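Local structure of spectinomycin phosphotransferase (Legionella pneumophila, 3I1A) at residues 68-76 against 123-134; 177-188 against 317-327. The protein probably transfers a phosphate group from a nucleotide to the antibiotic spectinomycin, a kinase-like reaction that makes its host resistant to the drug. All blocks are in the same frame, centred on the assembly; numbering follows the deposited sequence.

Interaction 1 (68-76 against 123-134)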
loop_
_atom_site.group_PDB
_atom_site.type_symbol
_atom_site.label_atom_id
_atom_site.label_comp_id
_atom_site.label_asym_id
_atom_site.label_seq_id
_atom_site.Cartn_x
_atom_site.Cartn_y
_atom_site.Cartn_z
ATOM N N LEU A 68 1.817 14.943 10.073
ATOM C CA LEU A 68 0.678 14.924 10.990
ATOM C C LEU A 68 0.806 13.771 11.991
ATOM O O LEU A 68 0.594 13.967 13.182
ATOM C CB LEU A 68 -0.635 14.805 10.204
ATOM C CG LEU A 68 -1.923 14.617 11.008
ATOM C CD1 LEU A 68 -2.175 15.801 11.902
ATOM C CD2 LEU A 68 -3.084 14.436 10.046
ATOM N N LEU A 69 1.166 12.578 11.517
ATOM C CA LEU A 69 1.326 11.441 12.428
ATOM C C LEU A 69 2.506 11.689 13.384
ATOM O O LEU A 69 2.441 11.356 14.567
ATOM C CB LEU A 69 1.545 10.140 11.628
ATOM C CG LEU A 69 0.363 9.780 10.715
ATOM C CD1 LEU A 69 0.696 8.559 9.867
ATOM C CD2 LEU A 69 -0.906 9.562 11.537
ATOM N N HIS A 70 3.579 12.275 12.856
ATOM C CA HIS A 70 4.763 12.560 13.660
ATOM C C HIS A 70 4.401 13.469 14.828
ATOM O O HIS A 70 4.691 13.149 15.988
ATOM C CB HIS A 70 5.839 13.203 12.776
ATOM C CG HIS A 70 7.073 13.627 13.516
ATOM N ND1 HIS A 70 7.194 14.863 14.114
ATOM C CD2 HIS A 70 8.234 12.977 13.756
ATOM C CE1 HIS A 70 8.378 14.954 14.695
ATOM N NE2 HIS A 70 9.029 13.822 14.491
ATOM N N ASP A 71 3.760 14.595 14.518
ATOM C CA ASP A 71 3.367 15.568 15.550
ATOM C C ASP A 71 2.276 15.032 16.458
ATOM O O ASP A 71 2.133 15.479 17.600
ATOM C CB ASP A 71 2.893 16.884 14.912
ATOM C CG ASP A 71 4.025 17.665 14.266
ATOM O OD1 ASP A 71 5.187 17.202 14.300
ATOM O OD2 ASP A 71 3.759 18.753 13.715
ATOM N N SER A 72 1.518 14.065 15.947
ATOM C CA SER A 72 0.421 13.448 16.685
ATOM C C SER A 72 0.940 12.393 17.659
ATOM O O SER A 72 0.176 11.828 18.442
ATOM C CB SER A 72 -0.558 12.803 15.699
ATOM O OG SER A 72 -1.764 12.425 16.336
ATOM N N GLY A 73 2.241 12.120 17.592
ATOM C CA GLY A 73 2.840 11.147 18.490
ATOM C C GLY A 73 2.943 9.687 18.065
ATOM O O GLY A 73 3.497 8.886 18.825
ATOM N N ILE A 74 2.412 9.315 16.898
ATOM C CA ILE A 74 2.514 7.917 16.449
ATOM C C ILE A 74 4.003 7.599 16.346
ATOM O O ILE A 74 4.772 8.335 15.725
ATOM C CB ILE A 74 1.824 7.683 15.080
ATOM C CG1 ILE A 74 0.298 7.664 15.250
ATOM C CG2 ILE A 74 2.253 6.333 14.489
ATOM C CD1 ILE A 74 -0.321 8.993 15.571
ATOM N N LYS A 75 4.418 6.504 16.963
ATOM C CA LYS A 75 5.825 6.145 16.968
ATOM C C LYS A 75 6.252 5.119 15.928
ATOM O O LYS A 75 7.421 5.119 15.493
ATOM C CB LYS A 75 6.213 5.613 18.350
ATOM C CG LYS A 75 6.051 6.622 19.485
ATOM C CD LYS A 75 6.288 5.957 20.843
ATOM C CE LYS A 75 6.003 6.928 21.995
ATOM N NZ LYS A 75 6.325 6.354 23.338
ATOM N N GLU A 76 5.310 4.259 15.537
ATOM C CA GLU A 76 5.581 3.153 14.621
ATOM C C GLU A 76 5.667 3.462 13.140
ATOM O O GLU A 76 5.069 2.767 12.321
ATOM C CB GLU A 76 4.559 2.025 14.857
ATOM C CG GLU A 76 4.637 1.362 16.255
ATOM C CD GLU A 76 4.050 2.202 17.379
ATOM O OE1 GLU A 76 3.569 3.335 17.146
ATOM O OE2 GLU A 76 4.052 1.708 18.524
ATOM N N LYS A 123 -3.141 -1.418 18.211
ATOM C CA LYS A 123 -3.048 -0.141 18.937
ATOM C C LYS A 123 -2.686 1.035 18.000
ATOM O O LYS A 123 -3.290 2.103 18.057
ATOM C CB LYS A 123 -1.993 -0.263 20.041
ATOM C CG LYS A 123 -1.680 1.002 20.857
ATOM C CD LYS A 123 -0.516 0.723 21.838
ATOM C CE LYS A 123 0.642 -0.081 21.184
ATOM N NZ LYS A 123 1.959 -0.220 21.956
ATOM N N VAL A 124 -1.710 0.815 17.121
ATOM C CA VAL A 124 -1.263 1.864 16.208
ATOM C C VAL A 124 -2.288 2.208 15.139
ATOM O O VAL A 124 -2.513 3.384 14.832
ATOM C CB VAL A 124 0.091 1.460 15.547
ATOM C CG1 VAL A 124 0.471 2.456 14.455
ATOM C CG2 VAL A 124 1.171 1.438 16.624
ATOM N N LEU A 125 -2.934 1.203 14.581
ATOM C CA LEU A 125 -3.925 1.498 13.566
ATOM C C LEU A 125 -5.106 2.207 14.216
ATOM O O LEU A 125 -5.726 3.061 13.599
ATOM C CB LEU A 125 -4.363 0.228 12.854
ATOM C CG LEU A 125 -5.039 0.429 11.503
ATOM C CD1 LEU A 125 -4.131 1.242 10.573
ATOM C CD2 LEU A 125 -5.299 -0.927 10.868
ATOM N N ARG A 126 -5.431 1.895 15.472
ATOM C CA ARG A 126 -6.529 2.625 16.110
ATOM C C ARG A 126 -6.100 4.089 16.306
ATOM O O ARG A 126 -6.902 5.017 16.144
ATOM C CB ARG A 126 -6.889 1.983 17.462
ATOM C CG ARG A 126 -8.030 2.695 18.232
ATOM C CD ARG A 126 -9.363 2.585 17.503
ATOM N NE ARG A 126 -10.435 3.320 18.191
ATOM C CZ ARG A 126 -11.027 2.920 19.318
ATOM N NH1 ARG A 126 -10.674 1.782 19.909
ATOM N NH2 ARG A 126 -11.984 3.667 19.870
ATOM N N GLN A 127 -4.833 4.298 16.663
ATOM C CA GLN A 127 -4.299 5.647 16.854
ATOM C C GLN A 127 -4.431 6.457 15.575
ATOM O O GLN A 127 -4.783 7.637 15.599
ATOM C CB GLN A 127 -2.811 5.611 17.213
ATOM C CG GLN A 127 -2.476 5.494 18.686
ATOM C CD GLN A 127 -1.005 5.793 18.926
ATOM O OE1 GLN A 127 -0.148 5.000 18.569
ATOM N NE2 GLN A 127 -0.712 6.952 19.504
ATOM N N ILE A 128 -4.115 5.813 14.463
ATOM C CA ILE A 128 -4.178 6.457 13.159
ATOM C C ILE A 128 -5.625 6.799 12.837
ATOM O O ILE A 128 -5.938 7.936 12.463
ATOM C CB ILE A 128 -3.564 5.533 12.056
ATOM C CG1 ILE A 128 -2.047 5.432 12.245
ATOM C CG2 ILE A 128 -3.881 6.090 10.655
ATOM C CD1 ILE A 128 -1.425 4.190 11.580
ATOM N N HIS A 129 -6.522 5.839 13.002
ATOM C CA HIS A 129 -7.921 6.092 12.694
ATOM C C HIS A 129 -8.547 7.168 13.577
ATOM O O HIS A 129 -9.507 7.804 13.174
ATOM C CB HIS A 129 -8.740 4.799 12.817
ATOM C CG HIS A 129 -8.372 3.768 11.797
ATOM N ND1 HIS A 129 -8.818 2.468 11.850
ATOM C CD2 HIS A 129 -7.634 3.867 10.667
ATOM C CE1 HIS A 129 -8.372 1.807 10.792
ATOM N NE2 HIS A 129 -7.650 2.636 10.058
ATOM N N GLU A 130 -8.018 7.376 14.772
ATOM C CA GLU A 130 -8.600 8.393 15.629
ATOM C C GLU A 130 -7.932 9.749 15.487
ATOM O O GLU A 130 -8.356 10.717 16.129
ATOM C CB GLU A 130 -8.542 7.953 17.092
ATOM C CG GLU A 130 -9.348 6.698 17.366
ATOM C CD GLU A 130 -9.725 6.559 18.820
ATOM O OE1 GLU A 130 -8.853 6.779 19.676
ATOM O OE2 GLU A 130 -10.890 6.222 19.105
ATOM N N THR A 131 -6.903 9.827 14.647
ATOM C CA THR A 131 -6.173 11.066 14.464
ATOM C C THR A 131 -7.033 12.154 13.827
ATOM O O THR A 131 -7.639 11.940 12.782
ATOM C CB THR A 131 -4.903 10.827 13.627
ATOM O OG1 THR A 131 -4.001 10.004 14.376
ATOM C CG2 THR A 131 -4.187 12.147 13.337
ATOM N N SER A 132 -7.091 13.312 14.475
ATOM C CA SER A 132 -7.866 14.430 13.956
ATOM C C SER A 132 -7.144 15.000 12.744
ATOM O O SER A 132 -5.954 15.306 12.803
ATOM C CB SER A 132 -8.023 15.511 15.031
ATOM O OG SER A 132 -8.771 16.601 14.531
ATOM N N VAL A 133 -7.862 15.128 11.635
ATOM C CA VAL A 133 -7.262 15.643 10.416
ATOM C C VAL A 133 -7.678 17.100 10.190
ATOM O O VAL A 133 -8.869 17.409 10.102
ATOM C CB VAL A 133 -7.682 14.785 9.194
ATOM C CG1 VAL A 133 -6.932 15.258 7.928
ATOM C CG2 VAL A 133 -7.379 13.295 9.473
ATOM N N PRO A 134 -6.696 18.018 10.147
ATOM C CA PRO A 134 -7.016 19.429 9.928
ATOM C C PRO A 134 -7.727 19.570 8.576
ATOM O O PRO A 134 -7.440 18.840 7.623
ATOM C CB PRO A 134 -5.645 20.096 9.942
ATOM C CG PRO A 134 -4.872 19.241 10.899
ATOM C CD PRO A 134 -5.260 17.851 10.424
HETATM O O HOH W 1 2.602 5.004 18.831
#
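Leu68 overlaps the turn that follows helix 115-129: its CG meets Thr131 CG2 tip to tip, and its CD1 lies 4.0 Å from Pro134 CD. In this protein-kinase-like fold of the aminoglycoside phosphotransferases, the contact sets the end of helix 61-71, by its place after strand 48-55 probably the counterpart of the kinase C-helix, and the loop after it against helix 115-129. With CG anti to the backbone N (chi1 173°), the branched end of Leu68 is turned onto the extended run 131-134, where the two methyls of the leucine fork pack on Pro134 CD.

Helix 61-71 finishes in a Schellman motif. Gly73, with positive phi, reverses the chain at little cost, because it has no CB to strike the preceding carbonyl. The reversal brings Ile74 over helix 115-129, where its CG2 lies 4.3 Å from Val124 CG1 and its CG1 reaches the side chains of Gln127 and Ile128. Leu69 CD2 meets Ile128 CG1, and these buried aliphatic side chains form the apolar middle of the contact. Ile128 also touches Ile228 and Trp231.

Thr131 serves both environments. Its methyl faces Leu68, while OG1 donates to Gln127 O at 2.8 Å, tilted 28° from the carbonyl plane, and so occupies a carbonyl in the last turn of the helix.

At the other end Glu76 packs its CB against the Val124 methyls, and a bend at chi2 (76°) directs the carboxylate toward its polar partners. Its OE2 is hydrogen-bonded to Gln120 and lies 4.5 Å from Lys123 NZ, beyond a salt bridge. A single water joins the segments here, accepting from Lys75 N and donating to Glu76 OE1 at 2.6 Å and to Gln127 OE1 at 2.8 Å.

Interaction 2 (177-188 against 317-327); sequences FFNQNSAAIHRL and FDPNNVVEIAF. With DMS (dimethyl sulfoxide), chain D.
Phe177, near the end of helix 169-180, turns its ring edge toward the face of Phe317 in an offset edge-to-face pair, with centroids 5.5 Å apart and planes at 72°. Asn181 follows at the break between helices 169-180 and 182-198. Its ND2 bonds to Phe177 O at 2.8 Å and lies over the centre of one face of the Phe177 ring, so one small amide closes the turn and meets the aromatic; its OD1 faces Phe317 CD2.

Ala184 has only a methyl, which lets two aromatics come close: CB meets the edge of Phe317 and lies 4.0 Å from Phe327 CZ. Ile185 sends CG1 to Phe317 CZ. Arg187 is extended from CG to NE, with CG anti to the backbone N, and this lays its guanidinium flat on Phe327, planes 11° apart. Arg187 CZ stands 4.0 Å from the centroid of the Phe327 ring, a cation-pi contact, and Arg187 CD adds a CH-pi contact over the same face. The opposite face of Phe327 rests on Val323 CG1. A dimethyl sulfoxide, probably from the crystallisation liquor, takes a weak hydrogen bond from Arg187 NH1 at the guanidinium edge. Leu188 then fills the inner side, its CD1 4.0 Å from Val323 CG2 and its CD2 3.7 Å from Phe327 CE1; beyond it lie Ile285 and Ile289 of helix 274-297.

The axes of the short segments 182-188 and 322-327 cross at 56°, 11.3 Å apart at closest approach. Phe317, from the preceding loop, and Phe327 pack between them, fastening the C-terminal helix 322-329 onto the helical part of the kinase-like fold.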
loop_
_atom_site.group_PDB
_atom_site.type_symbol
_atom_site.label_atom_id
_atom_site.label_comp_id
_atom_site.label_asym_id
_atom_site.label_seq_id
_atom_site.Cartn_x
_atom_site.Cartn_y
_atom_site.Cartn_z
ATOM N N PHE A 177 -7.899 -19.956 -17.639
ATOM C CA PHE A 177 -8.019 -19.865 -16.190
ATOM C C PHE A 177 -9.240 -19.019 -15.819
ATOM O O PHE A 177 -9.961 -19.338 -14.878
ATOM C CB PHE A 177 -6.771 -19.228 -15.562
ATOM C CG PHE A 177 -6.787 -19.252 -14.058
ATOM C CD1 PHE A 177 -6.380 -20.379 -13.358
ATOM C CD2 PHE A 177 -7.279 -18.163 -13.343
ATOM C CE1 PHE A 177 -6.463 -20.423 -11.959
ATOM C CE2 PHE A 177 -7.366 -18.193 -11.960
ATOM C CZ PHE A 177 -6.958 -19.325 -11.263
ATOM N N PHE A 178 -9.440 -17.925 -16.540
ATOM C CA PHE A 178 -10.587 -17.023 -16.282
ATOM C C PHE A 178 -11.869 -17.817 -16.498
ATOM O O PHE A 178 -12.787 -17.835 -15.669
ATOM C CB PHE A 178 -10.550 -15.857 -17.273
ATOM C CG PHE A 178 -11.424 -14.681 -16.890
ATOM C CD1 PHE A 178 -10.850 -13.503 -16.392
ATOM C CD2 PHE A 178 -12.812 -14.742 -17.042
ATOM C CE1 PHE A 178 -11.640 -12.395 -16.057
ATOM C CE2 PHE A 178 -13.619 -13.639 -16.709
ATOM C CZ PHE A 178 -13.027 -12.462 -16.216
ATOM N N ASN A 179 -11.929 -18.491 -17.635
ATOM C CA ASN A 179 -13.097 -19.277 -17.939
ATOM C C ASN A 179 -13.340 -20.344 -16.848
ATOM O O ASN A 179 -14.487 -20.534 -16.406
ATOM C CB ASN A 179 -12.913 -19.884 -19.331
ATOM C CG ASN A 179 -14.137 -20.619 -19.815
ATOM O OD1 ASN A 179 -14.181 -21.848 -19.788
ATOM N ND2 ASN A 179 -15.146 -19.871 -20.247
ATOM N N GLN A 180 -12.283 -21.018 -16.387
ATOM C CA GLN A 180 -12.433 -22.055 -15.369
ATOM C C GLN A 180 -12.889 -21.491 -14.021
ATOM O O GLN A 180 -13.465 -22.208 -13.213
ATOM C CB GLN A 180 -11.119 -22.831 -15.164
ATOM C CG GLN A 180 -10.561 -23.417 -16.445
ATOM C CD GLN A 180 -9.142 -23.948 -16.286
ATOM O OE1 GLN A 180 -8.323 -23.370 -15.564
ATOM N NE2 GLN A 180 -8.842 -25.048 -16.970
ATOM N N ASN A 181 -12.618 -20.215 -13.787
ATOM C CA ASN A 181 -12.993 -19.558 -12.526
ATOM C C ASN A 181 -14.001 -18.428 -12.774
ATOM O O ASN A 181 -14.082 -17.457 -12.003
ATOM C CB ASN A 181 -11.734 -18.994 -11.858
ATOM C CG ASN A 181 -10.795 -20.074 -11.414
ATOM O OD1 ASN A 181 -10.910 -20.601 -10.305
ATOM N ND2 ASN A 181 -9.861 -20.441 -12.294
ATOM N N SER A 182 -14.780 -18.566 -13.840
ATOM C CA SER A 182 -15.750 -17.540 -14.224
ATOM C C SER A 182 -16.806 -17.240 -13.173
ATOM O O SER A 182 -17.159 -16.078 -12.960
ATOM C CB SER A 182 -16.457 -17.944 -15.526
ATOM O OG SER A 182 -17.078 -16.812 -16.104
ATOM N N ALA A 183 -17.317 -18.289 -12.537
ATOM C CA ALA A 183 -18.347 -18.144 -11.500
ATOM C C ALA A 183 -17.826 -17.309 -10.335
ATOM O O ALA A 183 -18.523 -16.424 -9.822
ATOM C CB ALA A 183 -18.770 -19.501 -11.008
ATOM N N ALA A 184 -16.595 -17.588 -9.922
ATOM C CA ALA A 184 -16.007 -16.844 -8.820
ATOM C C ALA A 184 -15.742 -15.407 -9.242
ATOM O O ALA A 184 -15.932 -14.494 -8.450
ATOM C CB ALA A 184 -14.705 -17.519 -8.348
ATOM N N ILE A 185 -15.329 -15.194 -10.495
ATOM C CA ILE A 185 -15.030 -13.833 -10.939
ATOM C C ILE A 185 -16.268 -12.942 -11.025
ATOM O O ILE A 185 -16.254 -11.759 -10.623
ATOM C CB ILE A 185 -14.281 -13.878 -12.273
ATOM C CG1 ILE A 185 -12.931 -14.566 -12.025
ATOM C CG2 ILE A 185 -14.091 -12.483 -12.854
ATOM C CD1 ILE A 185 -12.140 -14.876 -13.293
ATOM N N HIS A 186 -17.347 -13.501 -11.543
ATOM C CA HIS A 186 -18.569 -12.726 -11.644
ATOM C C HIS A 186 -19.088 -12.456 -10.228
ATOM O O HIS A 186 -19.582 -11.366 -9.942
ATOM C CB HIS A 186 -19.604 -13.497 -12.476
ATOM C CG HIS A 186 -19.383 -13.391 -13.956
ATOM N ND1 HIS A 186 -20.192 -12.634 -14.774
ATOM C CD2 HIS A 186 -18.430 -13.924 -14.760
ATOM C CE1 HIS A 186 -19.749 -12.704 -16.018
ATOM N NE2 HIS A 186 -18.680 -13.479 -16.037
ATOM N N ARG A 187 -18.959 -13.435 -9.340
ATOM C CA ARG A 187 -19.422 -13.258 -7.960
ATOM C C ARG A 187 -18.660 -12.121 -7.261
ATOM O O ARG A 187 -19.252 -11.317 -6.529
ATOM C CB ARG A 187 -19.274 -14.572 -7.173
ATOM C CG ARG A 187 -19.682 -14.474 -5.692
ATOM C CD ARG A 187 -19.602 -15.820 -4.977
ATOM N NE ARG A 187 -19.793 -15.698 -3.528
ATOM C CZ ARG A 187 -19.938 -16.727 -2.702
ATOM N NH1 ARG A 187 -19.927 -17.967 -3.170
ATOM N NH2 ARG A 187 -20.070 -16.519 -1.396
ATOM N N LEU A 188 -17.346 -12.039 -7.482
ATOM C CA LEU A 188 -16.562 -10.962 -6.870
ATOM C C LEU A 188 -17.079 -9.616 -7.346
ATOM O O LEU A 188 -17.292 -8.704 -6.543
ATOM C CB LEU A 188 -15.067 -11.103 -7.231
ATOM C CG LEU A 188 -14.369 -12.263 -6.508
ATOM C CD1 LEU A 188 -13.161 -12.728 -7.292
ATOM C CD2 LEU A 188 -13.985 -11.822 -5.089
ATOM N N PHE A 317 -6.825 -17.165 -6.022
ATOM C CA PHE A 317 -7.825 -18.231 -5.949
ATOM C C PHE A 317 -7.379 -19.480 -5.189
ATOM O O PHE A 317 -8.106 -20.482 -5.147
ATOM C CB PHE A 317 -8.277 -18.610 -7.374
ATOM C CG PHE A 317 -8.900 -17.471 -8.125
ATOM C CD1 PHE A 317 -8.099 -16.519 -8.764
ATOM C CD2 PHE A 317 -10.294 -17.301 -8.141
ATOM C CE1 PHE A 317 -8.669 -15.417 -9.406
ATOM C CE2 PHE A 317 -10.876 -16.195 -8.779
ATOM C CZ PHE A 317 -10.069 -15.251 -9.411
ATOM N N ASP A 318 -6.197 -19.433 -4.584
ATOM C CA ASP A 318 -5.709 -20.595 -3.833
ATOM C C ASP A 318 -6.417 -20.786 -2.487
ATOM O O ASP A 318 -7.062 -19.879 -1.967
ATOM C CB ASP A 318 -4.202 -20.487 -3.581
ATOM C CG ASP A 318 -3.364 -20.839 -4.809
ATOM O OD1 ASP A 318 -3.861 -21.546 -5.703
ATOM O OD2 ASP A 318 -2.186 -20.427 -4.858
ATOM N N PRO A 319 -6.310 -21.995 -1.911
ATOM C CA PRO A 319 -6.941 -22.279 -0.622
ATOM C C PRO A 319 -6.522 -21.263 0.428
ATOM O O PRO A 319 -5.335 -20.991 0.604
ATOM C CB PRO A 319 -6.425 -23.682 -0.286
ATOM C CG PRO A 319 -6.286 -24.308 -1.605
ATOM C CD PRO A 319 -5.636 -23.196 -2.430
ATOM N N ASN A 320 -7.504 -20.705 1.125
ATOM C CA ASN A 320 -7.253 -19.741 2.188
ATOM C C ASN A 320 -6.664 -18.432 1.687
ATOM O O ASN A 320 -6.046 -17.703 2.464
ATOM C CB ASN A 320 -6.293 -20.320 3.240
ATOM C CG ASN A 320 -6.628 -21.740 3.638
ATOM O OD1 ASN A 320 -5.764 -22.469 4.143
ATOM N ND2 ASN A 320 -7.879 -22.149 3.420
ATOM N N ASN A 321 -6.798 -18.131 0.397
ATOM C CA ASN A 321 -6.257 -16.859 -0.082
ATOM C C ASN A 321 -7.380 -15.821 -0.123
ATOM O O ASN A 321 -8.466 -16.063 0.426
ATOM C CB ASN A 321 -5.554 -17.004 -1.444
ATOM C CG ASN A 321 -4.425 -15.980 -1.628
ATOM O OD1 ASN A 321 -4.672 -14.795 -1.834
ATOM N ND2 ASN A 321 -3.181 -16.436 -1.532
ATOM N N VAL A 322 -7.143 -14.682 -0.766
ATOM C CA VAL A 322 -8.143 -13.611 -0.734
ATOM C C VAL A 322 -9.562 -13.898 -1.224
ATOM O O VAL A 322 -10.533 -13.439 -0.620
ATOM C CB VAL A 322 -7.608 -12.302 -1.395
ATOM C CG1 VAL A 322 -6.388 -11.794 -0.584
ATOM C CG2 VAL A 322 -7.217 -12.508 -2.866
ATOM N N VAL A 323 -9.694 -14.668 -2.295
ATOM C CA VAL A 323 -11.024 -14.949 -2.789
ATOM C C VAL A 323 -11.849 -15.779 -1.815
ATOM O O VAL A 323 -12.986 -15.419 -1.513
ATOM C CB VAL A 323 -10.974 -15.643 -4.174
ATOM C CG1 VAL A 323 -12.400 -16.048 -4.596
ATOM C CG2 VAL A 323 -10.347 -14.688 -5.192
ATOM N N GLU A 324 -11.290 -16.875 -1.312
ATOM C CA GLU A 324 -12.033 -17.732 -0.392
ATOM C C GLU A 324 -12.413 -17.001 0.889
ATOM O O GLU A 324 -13.494 -17.220 1.440
ATOM C CB GLU A 324 -11.236 -19.001 -0.070
ATOM C CG GLU A 324 -10.962 -19.864 -1.294
ATOM C CD GLU A 324 -10.488 -21.257 -0.943
ATOM O OE1 GLU A 324 -9.869 -21.417 0.129
ATOM O OE2 GLU A 324 -10.726 -22.191 -1.747
ATOM N N ILE A 325 -11.516 -16.151 1.374
ATOM C CA ILE A 325 -11.789 -15.358 2.572
ATOM C C ILE A 325 -12.870 -14.294 2.303
ATOM O O ILE A 325 -13.726 -14.041 3.155
ATOM C CB ILE A 325 -10.492 -14.693 3.077
ATOM C CG1 ILE A 325 -9.555 -15.771 3.646
ATOM C CG2 ILE A 325 -10.808 -13.636 4.138
ATOM C CD1 ILE A 325 -8.196 -15.256 3.999
ATOM N N ALA A 326 -12.848 -13.683 1.124
ATOM C CA ALA A 326 -13.859 -12.677 0.777
ATOM C C ALA A 326 -15.243 -13.342 0.772
ATOM O O ALA A 326 -16.193 -12.837 1.389
ATOM C CB ALA A 326 -13.558 -12.067 -0.594
ATOM N N PHE A 327 -15.358 -14.478 0.088
ATOM C CA PHE A 327 -16.629 -15.196 0.021
ATOM C C PHE A 327 -17.105 -15.599 1.406
ATOM O O PHE A 327 -18.300 -15.547 1.707
ATOM C CB PHE A 327 -16.499 -16.449 -0.850
ATOM C CG PHE A 327 -16.277 -16.161 -2.303
ATOM C CD1 PHE A 327 -16.379 -14.873 -2.808
ATOM C CD2 PHE A 327 -15.990 -17.203 -3.183
ATOM C CE1 PHE A 327 -16.201 -14.627 -4.165
ATOM C CE2 PHE A 327 -15.813 -16.961 -4.536
ATOM C CZ PHE A 327 -15.918 -15.680 -5.028
HETATM S S DMS D . -18.140 -19.644 -5.930
HETATM O O DMS D . -19.321 -20.347 -5.365
HETATM C C1 DMS D . -17.283 -20.778 -6.956
HETATM C C2 DMS D . -18.679 -18.407 -7.083
HETATM O O HOH W 2 -20.432 -17.535 1.818
#

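In the fold
The two contacts lie on opposite sides of the chain's centre, their own centres 35 Å apart and nearest atoms about 15 Å apart, and they share no helix. Interaction 1 joins helix 61-71 to helix 115-129; its Ile128 and Leu69 side chains are each about 11 Å from those of Asn217 and Asp230 respectively, which bind magnesium in another structure of the protein. Interaction 2, far from the nucleotide and magnesium sites, attaches the C-terminal helix 322-329. Both are partly buried. Aliphatic side chains dominate 68-76 against 123-134, with a buried carboxylate and a bridging water at its polar end. In 177-188 against 317-327, aromatic rings carry the contact and an exposed arginine stacks at its margin.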